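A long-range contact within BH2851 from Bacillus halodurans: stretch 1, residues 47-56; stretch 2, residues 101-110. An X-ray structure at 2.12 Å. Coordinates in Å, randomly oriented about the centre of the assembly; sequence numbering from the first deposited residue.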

# COMPACT_ATOMS: atom_id res chain seq x y z
N GLN A 47 -1.94 -3.82 17.49
CA GLN A 47 -1.13 -5.07 17.50
C GLN A 47 -0.41 -5.34 16.17
O GLN A 47 0.74 -5.80 16.17
N LEU A 48 -1.07 -5.06 15.04
CA LEU A 48 -0.45 -5.25 13.72
C LEU A 48 0.77 -4.33 13.56
O LEU A 48 1.80 -4.74 13.02
N LYS A 49 0.65 -3.10 14.05
CA LYS A 49 1.75 -2.13 14.01
C LYS A 49 2.95 -2.65 14.83
O LYS A 49 4.09 -2.60 14.37
N LYS A 50 2.67 -3.20 16.01
CA LYS A 50 3.72 -3.74 16.91
C LYS A 50 4.42 -4.98 16.33
O LYS A 50 5.54 -5.30 16.73
N GLN A 51 3.75 -5.69 15.41
CA GLN A 51 4.37 -6.81 14.69
C GLN A 51 4.80 -6.40 13.26
O GLN A 51 5.04 -7.25 12.40
N SER A 52 4.95 -5.08 13.05
CA SER A 52 5.39 -4.50 11.76
C SER A 52 4.54 -4.99 10.57
O SER A 52 5.04 -5.12 9.43
N SER A 53 3.25 -5.18 10.82
CA SER A 53 2.33 -5.70 9.81
C SER A 53 1.22 -4.72 9.53
O SER A 53 0.96 -3.80 10.33
N ALA A 54 0.55 -4.92 8.39
CA ALA A 54 -0.55 -4.07 7.96
C ALA A 54 -1.63 -4.90 7.29
O ALA A 54 -1.33 -5.74 6.41
N LEU A 55 -2.88 -4.66 7.68
CA LEU A 55 -4.03 -5.38 7.16
C LEU A 55 -4.99 -4.38 6.52
O LEU A 55 -5.39 -3.40 7.16
N ARG A 56 -5.35 -4.62 5.26
CA ARG A 56 -6.31 -3.77 4.55
C ARG A 56 -7.25 -4.57 3.68
O ARG A 56 -6.98 -5.74 3.36
N GLU A 101 -6.38 -17.68 3.55
CA GLU A 101 -4.93 -17.53 3.82
C GLU A 101 -4.59 -16.30 4.66
O GLU A 101 -3.62 -16.31 5.40
N VAL A 102 -5.39 -15.24 4.52
CA VAL A 102 -5.18 -14.01 5.29
C VAL A 102 -5.52 -14.27 6.76
O VAL A 102 -4.72 -13.97 7.64
N MSE A 103 -6.70 -14.84 6.99
CA MSE A 103 -7.15 -15.25 8.33
C MSE A 103 -6.11 -16.17 8.99
O MSE A 103 -5.75 -15.98 10.16
N ASP A 104 -5.62 -17.15 8.22
CA ASP A 104 -4.62 -18.12 8.71
C ASP A 104 -3.34 -17.42 9.18
O ASP A 104 -2.83 -17.72 10.25
N ALA A 105 -2.82 -16.51 8.36
CA ALA A 105 -1.60 -15.76 8.68
C ALA A 105 -1.78 -14.83 9.90
O ALA A 105 -0.84 -14.61 10.66
N LEU A 106 -2.99 -14.28 10.06
CA LEU A 106 -3.31 -13.44 11.24
C LEU A 106 -3.29 -14.28 12.51
O LEU A 106 -2.70 -13.88 13.52
N ARG A 107 -3.91 -15.46 12.44
CA ARG A 107 -3.94 -16.39 13.58
C ARG A 107 -2.54 -16.95 13.90
O ARG A 107 -2.22 -17.16 15.06
N ASP A 108 -1.69 -17.13 12.87
CA ASP A 108 -0.27 -17.54 13.09
C ASP A 108 0.54 -16.44 13.83
O ASP A 108 1.53 -16.74 14.49
N LEU A 109 0.11 -15.18 13.68
CA LEU A 109 0.74 -14.04 14.39
C LEU A 109 0.10 -13.75 15.78
O LEU A 109 0.46 -12.77 16.43
N SER A 110 -0.83 -14.63 16.21
CA SER A 110 -1.57 -14.47 17.50
C SER A 110 -2.36 -13.14 17.58
O SER A 110 -2.53 -12.56 18.65

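The contact brings the end of one helix, a turn and the start of a strand in stretch 1 against a helix and the turn that follows it in stretch 2. It buries 324 Å² in all, and the residue most covered is Leu 109, with Gln 51 next and Leu 55 and Leu 106 close behind. The first pair centres on a side-chain to backbone hydrogen bond, the second on apolar contact.

Leu 109 follows the regular part of the second helix, and its CA-to-CB bond points toward stretch 1. With chi1 near -66° (m) and chi2 near 170° (t), a common leucine rotamer, the side chain brings CD1 to 4.0 Å from OG of Ser 53. Its backbone also takes part. The carbonyl O of Leu 109 has no hydrogen-bond partner within its own stretch, and it accepts one from across the contact: NE2 of Gln 51 donates to O of Leu 109 at 2.9 Å, with an N-H...O angle of 156°, short and reasonably straight.

Gln 51 is well suited to this reach. It is the first residue to leave helical geometry after its own helix, its CA-to-CB bond points toward stretch 2, and the m, t conformation of chi1 and chi2 extends the chain so that the amide arrives at Leu 109. The amide has a donor and an acceptor end, and toward a carbonyl O only the nitrogen can serve. OE1 of Gln 51 also lies 3.3 Å from O of Leu 109, but both are acceptors and no bond forms; OE1 of Gln 51 also rests 3.4 Å from CB of Leu 109. Nearby, Ser 53 points toward stretch 2 with chi1 at m, yet its hydroxyl is satisfied at home: OG of Ser 53 donates to O of Gln 51 at 3.2 Å. A small polar side chain can thus be buried beside a leucine methyl while bracing the turn that carries Gln 51.

Leu 55, on the strand, leads the apolar packing. It is buried and points toward the helix, with a t, p rotamer. CD1 of Leu 55 meets CG1 of Val 102 at 3.7 Å, and CD2 of Leu 55 meets CD1 of Leu 106 at 3.8 Å. CD1 of Leu 55 lies near both helix residues, whereas its CD2 is 5.5 Å from CG1 of Val 102. Val 102, with chi1 at t, and Leu 106 are four residues apart, so about one helical turn sets them along the same side. Leu 106 leaves the backbone sideways, but its m, t side chain brings its end nearer to stretch 1, and CD2 of Leu 106 also lies 4.0 Å from CD2 of Leu 48. Leu 48, also m, t and also sideways at its base, approaches in the same manner. Branched aliphatic side chains suit this layer because they pack without leaving a polar group unpaired, and Leu 55 and Leu 106 each touch two residues across the contact.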

# COMPACT_ATOMS: atom_id res chain seq x y z
CB GLN A 47 -1.99 -6.28 17.89
CG GLN A 47 -2.36 -6.31 19.37
CD GLN A 47 -3.02 -7.61 19.82
OE1 GLN A 47 -4.03 -7.59 20.52
NE2 GLN A 47 -2.41 -8.75 19.46
CB LEU A 48 -1.45 -5.01 12.59
CG LEU A 48 -2.53 -6.08 12.39
CD1 LEU A 48 -3.69 -5.53 11.54
CD2 LEU A 48 -1.95 -7.32 11.75
CB LYS A 49 1.29 -0.75 14.55
CG LYS A 49 2.00 0.46 13.92
CD LYS A 49 3.37 0.71 14.52
CE LYS A 49 4.03 1.93 13.89
NZ LYS A 49 5.45 2.07 14.32
CB LYS A 50 3.12 -4.05 18.28
CG LYS A 50 2.69 -2.81 19.05
CD LYS A 50 1.85 -3.15 20.25
CE LYS A 50 1.60 -1.90 21.11
NZ LYS A 50 0.75 -2.20 22.31
CB GLN A 51 3.42 -8.00 14.66
CG GLN A 51 3.04 -8.50 16.06
CD GLN A 51 2.45 -9.89 16.06
OE1 GLN A 51 2.84 -10.75 15.27
NE2 GLN A 51 1.54 -10.14 16.99
CB SER A 52 6.88 -4.78 11.53
OG SER A 52 7.66 -4.25 12.60
CB SER A 53 1.74 -7.03 10.27
OG SER A 53 2.74 -8.02 10.35
CB ALA A 54 -0.04 -2.98 7.02
CB LEU A 55 -4.74 -6.13 8.28
CG LEU A 55 -5.89 -7.07 7.92
CD1 LEU A 55 -5.40 -8.27 7.18
CD2 LEU A 55 -6.64 -7.51 9.18
CB ARG A 56 -5.57 -2.74 3.67
CG ARG A 56 -4.75 -3.37 2.52
CD ARG A 56 -4.37 -2.36 1.46
NE ARG A 56 -3.78 -3.03 0.28
CZ ARG A 56 -2.50 -2.96 -0.12
NH1 ARG A 56 -1.63 -2.12 0.47
NH2 ARG A 56 -2.10 -3.66 -1.18
CB GLU A 101 -4.14 -17.51 2.51
CG GLU A 101 -4.14 -18.86 1.74
CD GLU A 101 -3.22 -19.93 2.37
OE1 GLU A 101 -2.56 -19.66 3.40
OE2 GLU A 101 -3.14 -21.05 1.80
CB VAL A 102 -6.02 -12.83 4.73
CG1 VAL A 102 -5.88 -11.59 5.62
CG2 VAL A 102 -5.61 -12.51 3.31
CB MSE A 103 -8.52 -15.96 8.23
CG MSE A 103 -9.08 -16.52 9.53
SE MSE A 103 -9.92 -15.20 10.62
CE MSE A 103 -11.46 -14.85 9.55
CB ASP A 104 -4.27 -19.14 7.62
CG ASP A 104 -5.42 -20.09 7.31
OD1 ASP A 104 -6.38 -20.19 8.13
OD2 ASP A 104 -5.35 -20.75 6.25
CB ALA A 105 -1.14 -14.96 7.49
CB LEU A 106 -4.69 -12.76 11.08
CG LEU A 106 -4.82 -11.64 10.05
CD1 LEU A 106 -6.25 -11.18 9.98
CD2 LEU A 106 -3.90 -10.48 10.37
CB ARG A 107 -4.96 -17.53 13.34
CG ARG A 107 -6.42 -17.04 13.41
CD ARG A 107 -7.45 -18.18 13.55
NE ARG A 107 -7.91 -18.68 12.23
CZ ARG A 107 -9.18 -19.04 11.93
NH1 ARG A 107 -10.19 -18.85 12.80
NH2 ARG A 107 -9.45 -19.51 10.71
CB ASP A 108 0.42 -17.87 11.76
CG ASP A 108 -0.11 -19.15 11.12
OD1 ASP A 108 -0.88 -19.90 11.77
OD2 ASP A 108 0.25 -19.41 9.95
CB LEU A 109 0.68 -12.77 13.51
CG LEU A 109 1.50 -12.80 12.22
CD1 LEU A 109 1.16 -11.60 11.35
CD2 LEU A 109 3.01 -12.84 12.51
CB SER A 110 -0.62 -14.61 18.71
OG SER A 110 -0.17 -15.95 18.85